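Local coordinates for putative malic enzyme ((S)-malate:NAD+ oxidoreductase (decarboxylating)) (Streptococcus pyogenes, PDB 2A9F), which probably catalyses the NAD-dependent oxidative decarboxylation of (S)-malate, using magnesium or manganese as a divalent metal cofactor, at residues 174-179 / 348-353; 180-185 / 304-309. All blocks are in the same frame, centred on the assembly; numbering follows the deposited sequence.

Contact 1: 174-179 / 348-353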
# COMPACT_ATOMS: atom_id res chain seq x y z
N ALA A 174 9.00 -29.34 12.11
CA ALA A 174 9.44 -29.78 13.42
C ALA A 174 9.25 -31.28 13.62
O ALA A 174 9.89 -31.88 14.47
CB ALA A 174 8.72 -29.01 14.51
N ILE A 175 8.35 -31.90 12.86
CA ILE A 175 8.18 -33.33 13.05
C ILE A 175 9.14 -34.05 12.10
O ILE A 175 9.73 -35.05 12.48
CB ILE A 175 6.70 -33.83 12.84
CG1 ILE A 175 6.46 -34.27 11.41
CG2 ILE A 175 5.70 -32.75 13.23
CD1 ILE A 175 5.20 -35.07 11.25
N PHE A 176 9.29 -33.55 10.87
CA PHE A 176 10.22 -34.19 9.94
C PHE A 176 11.52 -34.43 10.71
O PHE A 176 12.14 -35.50 10.62
CB PHE A 176 10.50 -33.28 8.75
CG PHE A 176 9.38 -33.21 7.76
CD1 PHE A 176 9.13 -32.02 7.07
CD2 PHE A 176 8.60 -34.33 7.48
CE1 PHE A 176 8.11 -31.95 6.12
CE2 PHE A 176 7.58 -34.27 6.53
CZ PHE A 176 7.33 -33.07 5.85
N ASN A 177 11.92 -33.43 11.47
CA ASN A 177 13.13 -33.54 12.26
C ASN A 177 12.90 -34.41 13.48
O ASN A 177 13.83 -35.02 14.00
CB ASN A 177 13.63 -32.15 12.67
CG ASN A 177 14.49 -31.52 11.60
OD1 ASN A 177 14.80 -32.15 10.59
ND2 ASN A 177 14.88 -30.27 11.82
N SER A 178 11.66 -34.47 13.93
CA SER A 178 11.35 -35.30 15.07
C SER A 178 11.36 -36.77 14.66
O SER A 178 11.79 -37.62 15.42
CB SER A 178 10.00 -34.92 15.66
OG SER A 178 10.19 -33.88 16.61
N LEU A 179 10.91 -37.05 13.44
CA LEU A 179 10.89 -38.41 12.91
C LEU A 179 12.30 -38.96 13.01
O LEU A 179 12.55 -40.01 13.62
CB LEU A 179 10.45 -38.39 11.45
CG LEU A 179 9.10 -37.74 11.12
CD1 LEU A 179 8.82 -37.83 9.63
CD2 LEU A 179 7.99 -38.44 11.90
N ALA A 348 8.21 -25.98 1.80
CA ALA A 348 8.77 -25.05 2.78
C ALA A 348 9.18 -25.78 4.04
O ALA A 348 10.22 -25.49 4.63
CB ALA A 348 7.76 -23.96 3.11
N ALA A 349 8.37 -26.75 4.46
CA ALA A 349 8.66 -27.51 5.68
C ALA A 349 9.93 -28.33 5.58
O ALA A 349 10.68 -28.44 6.55
CB ALA A 349 7.49 -28.41 6.02
N LYS A 350 10.18 -28.93 4.42
CA LYS A 350 11.40 -29.73 4.26
C LYS A 350 12.61 -28.80 4.27
O LYS A 350 13.60 -29.07 4.95
CB LYS A 350 11.35 -30.53 2.96
CG LYS A 350 10.48 -31.78 3.04
CD LYS A 350 10.27 -32.38 1.65
CE LYS A 350 9.42 -33.65 1.72
NZ LYS A 350 9.12 -34.19 0.37
N GLY A 351 12.51 -27.71 3.51
CA GLY A 351 13.58 -26.73 3.44
C GLY A 351 13.94 -26.31 4.85
O GLY A 351 15.10 -26.39 5.27
N ILE A 352 12.94 -25.88 5.61
CA ILE A 352 13.17 -25.49 6.98
C ILE A 352 13.88 -26.65 7.69
O ILE A 352 14.84 -26.45 8.43
CB ILE A 352 11.83 -25.18 7.71
CG1 ILE A 352 11.26 -23.87 7.19
CG2 ILE A 352 12.04 -25.14 9.21
CD1 ILE A 352 10.15 -23.32 8.08
N ALA A 353 13.39 -27.87 7.45
CA ALA A 353 13.97 -29.06 8.06
C ALA A 353 15.45 -29.22 7.74
O ALA A 353 16.25 -29.50 8.62
CB ALA A 353 13.20 -30.32 7.63
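The side-chain amide of Asn177 is the polar piece set against Ala353: its ND2 hydrogen bonds to the carbonyl of Thr363, beyond the two segments, while the Ala353 O atom stands 3.6 Å from Asn177 ND2. This is a helix-helix crossing inside the NAD-binding, Rossmann-type domain, where helix 162-180 is met by helix 342-354. The axes of the two short pieces approach to 8.9 Å and cross at -55°, with the small alanines Ala349 and Ala353 at the interface, presenting their methyls and backbone carbonyls. Asn177 has chi1 at -85°, which sets CG beside its own backbone N. The amide's oxygen, OD1, touches the methyl of Ala353, with OD1 to CB at 3.8 Å. One residue earlier comes the main apolar piece, Phe176, whose ring points its CE1-CD1 edge at Ala349. Its CE1 atom meets Ala349 CB at 3.6 Å, and that methyl sits at the ring edge, near the ring plane. Ala349 O lies in the plane at the same rim, nearest to CD1. Lys350 adds its aliphatic stem, CG to Phe176 CE1 at 3.9 Å, and beyond CG its chain runs on extended at an exposed position. At the base of the ring, Phe176 CB reaches Ala353 CB. On the side of helix 162-180 turned from this contact, Ala174, Ile175 and Ser178 lie on Phe286 of strand 284-287, so the helix is held between the domain's sheet and helix 342-354. The same helix carries Asp163, a magnesium ligand, near its start. On that sheet-facing side the Ala174 O atom accepts twice from Ser178: a weak bond from N, and a 2.9 Å bond from OG that approaches at a C=O···OG angle of 153°.

Contact 2: 180-185 / 304-309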
# COMPACT_ATOMS: atom_id res chain seq x y z
N LYS A 180 13.24 -38.23 12.40
CA LYS A 180 14.65 -38.58 12.37
C LYS A 180 15.25 -39.12 13.67
O LYS A 180 15.78 -40.24 13.69
CB LYS A 180 15.48 -37.38 11.92
CG LYS A 180 15.28 -36.98 10.48
CD LYS A 180 15.71 -38.08 9.53
CE LYS A 180 15.77 -37.58 8.09
NZ LYS A 180 16.80 -36.49 7.90
N LEU A 181 15.18 -38.34 14.74
CA LEU A 181 15.77 -38.76 16.01
C LEU A 181 14.93 -39.73 16.82
O LEU A 181 15.07 -39.83 18.04
CB LEU A 181 16.13 -37.54 16.88
CG LEU A 181 15.08 -36.61 17.46
CD1 LEU A 181 15.76 -35.43 18.18
CD2 LEU A 181 14.20 -36.10 16.35
N LEU A 182 14.06 -40.46 16.13
CA LEU A 182 13.22 -41.46 16.78
C LEU A 182 13.41 -42.78 16.03
O LEU A 182 13.21 -43.86 16.58
CB LEU A 182 11.74 -41.04 16.74
CG LEU A 182 11.18 -40.59 18.10
CD1 LEU A 182 12.03 -39.45 18.64
CD2 LEU A 182 9.74 -40.15 17.96
N LYS A 183 13.83 -42.66 14.77
CA LYS A 183 14.07 -43.79 13.89
C LYS A 183 12.77 -44.37 13.37
O LYS A 183 12.66 -45.57 13.15
CB LYS A 183 14.87 -44.88 14.60
CG LYS A 183 16.37 -44.84 14.34
CD LYS A 183 17.00 -43.53 14.78
CE LYS A 183 18.51 -43.56 14.61
NZ LYS A 183 18.91 -43.84 13.21
N LYS A 184 11.78 -43.51 13.18
CA LYS A 184 10.48 -43.95 12.69
C LYS A 184 10.16 -43.20 11.39
O LYS A 184 10.80 -42.21 11.08
CB LYS A 184 9.41 -43.66 13.74
CG LYS A 184 9.79 -44.15 15.14
CD LYS A 184 8.76 -43.77 16.21
CE LYS A 184 9.20 -44.26 17.60
NZ LYS A 184 8.31 -43.81 18.69
N SER A 185 9.18 -43.68 10.64
CA SER A 185 8.80 -43.00 9.41
C SER A 185 7.50 -42.24 9.66
O SER A 185 6.91 -42.32 10.74
CB SER A 185 8.59 -43.99 8.26
OG SER A 185 8.21 -43.33 7.06
N GLY A 304 7.27 -38.07 30.80
CA GLY A 304 7.85 -39.11 29.98
C GLY A 304 7.97 -38.77 28.51
O GLY A 304 8.26 -39.65 27.69
N ALA A 305 7.74 -37.51 28.16
CA ALA A 305 7.83 -37.08 26.77
C ALA A 305 9.28 -37.02 26.32
O ALA A 305 10.17 -36.72 27.11
CB ALA A 305 7.17 -35.71 26.62
N TYR A 306 9.50 -37.31 25.04
CA TYR A 306 10.85 -37.28 24.48
C TYR A 306 11.14 -35.93 23.80
O TYR A 306 12.30 -35.49 23.74
CB TYR A 306 11.02 -38.40 23.46
CG TYR A 306 12.40 -38.44 22.83
CD1 TYR A 306 13.52 -38.77 23.59
CD2 TYR A 306 12.57 -38.15 21.48
CE1 TYR A 306 14.79 -38.82 23.01
CE2 TYR A 306 13.83 -38.20 20.89
CZ TYR A 306 14.94 -38.54 21.67
OH TYR A 306 16.19 -38.59 21.08
N ILE A 307 10.09 -35.30 23.28
CA ILE A 307 10.23 -34.01 22.62
C ILE A 307 9.03 -33.13 22.95
O ILE A 307 7.89 -33.60 23.02
CB ILE A 307 10.32 -34.17 21.09
CG1 ILE A 307 11.54 -35.01 20.71
CG2 ILE A 307 10.40 -32.80 20.44
CD1 ILE A 307 11.76 -35.17 19.21
N VAL A 308 9.30 -31.85 23.18
CA VAL A 308 8.25 -30.89 23.49
C VAL A 308 8.50 -29.57 22.78
O VAL A 308 9.60 -29.03 22.82
CB VAL A 308 8.16 -30.60 24.98
CG1 VAL A 308 7.07 -29.58 25.23
CG2 VAL A 308 7.88 -31.87 25.74
N GLY A 309 7.46 -29.06 22.14
CA GLY A 309 7.58 -27.81 21.44
C GLY A 309 6.35 -26.99 21.70
O GLY A 309 5.27 -27.53 21.87
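Leu181 and Leu182 leave helix 162-180 opposite Tyr306 and Ile307 with the chains well apart, the nearest CA pair being Leu182 and Tyr306 at 9.1 Å. Leu181 is the first residue whose backbone angles depart from the helix, and the chain then turns under a 3.3 Å bond from Lys183 N to Lys180 O. Side chains span the gap. The ends of Leu181 and Ile307 meet tip to tip, with CD2 of the leucine 3.9 Å from CD1 of the isoleucine. At chi1 67° the leucine's CG sits between its backbone N and carbonyl carbon, and from there it lies 4.0 Å from CE2 of Tyr306, the two side chains running at a slant to each other. These partners sit where the chain enters strand 307-310, the outermost strand of the Rossmann-type sheet within this chain. It runs parallel to 284-287, and backbone bonds join Tyr306 to Pro283 and Gly309 to Ile285. Ile307 also packs on Val284 of that neighbouring strand. Just upstream, a Schellman motif at Gly304 closes the preceding helix. Tyr306 has CG anti to its backbone N, chi1 -180°, which carries the ring toward Leu181 and Leu182. The same ring forms a cation-pi pair with Arg282. Leu182 and Tyr306 lie alongside each other, their side chains pointing opposite ways. The leucine's CD1 is modelled too close to the ring's CD2 and CE2 for the exact spacing to be trusted, and the approach of that methyl to Ile307 CD1 is doubtful for the same reason. Leu182 also rests on Val284, Arg282 and Ile261. The carbonyl O of Leu181 lies at a slant to the ring, 3.5 Å from Tyr306 OH.

In the fold
Both contacts draw on helix 162-180 and what follows it. Contact 1 uses the last turns of the helix and contact 2 the loop it runs into, their centres about 13 Å apart. Contact 2 is nested along the chain inside the loop that contact 1 closes. Each is partly buried, but contact 1 lies nearer the middle of the chain, about 14 Å from its centre against 23 Å. It joins helix to helix through small methyls, one ring and an amide. Contact 2 joins loop to edge strand through branched aliphatic tips and a tyrosine. They meet directly where Ser178 OG packs against Ile307 CD1.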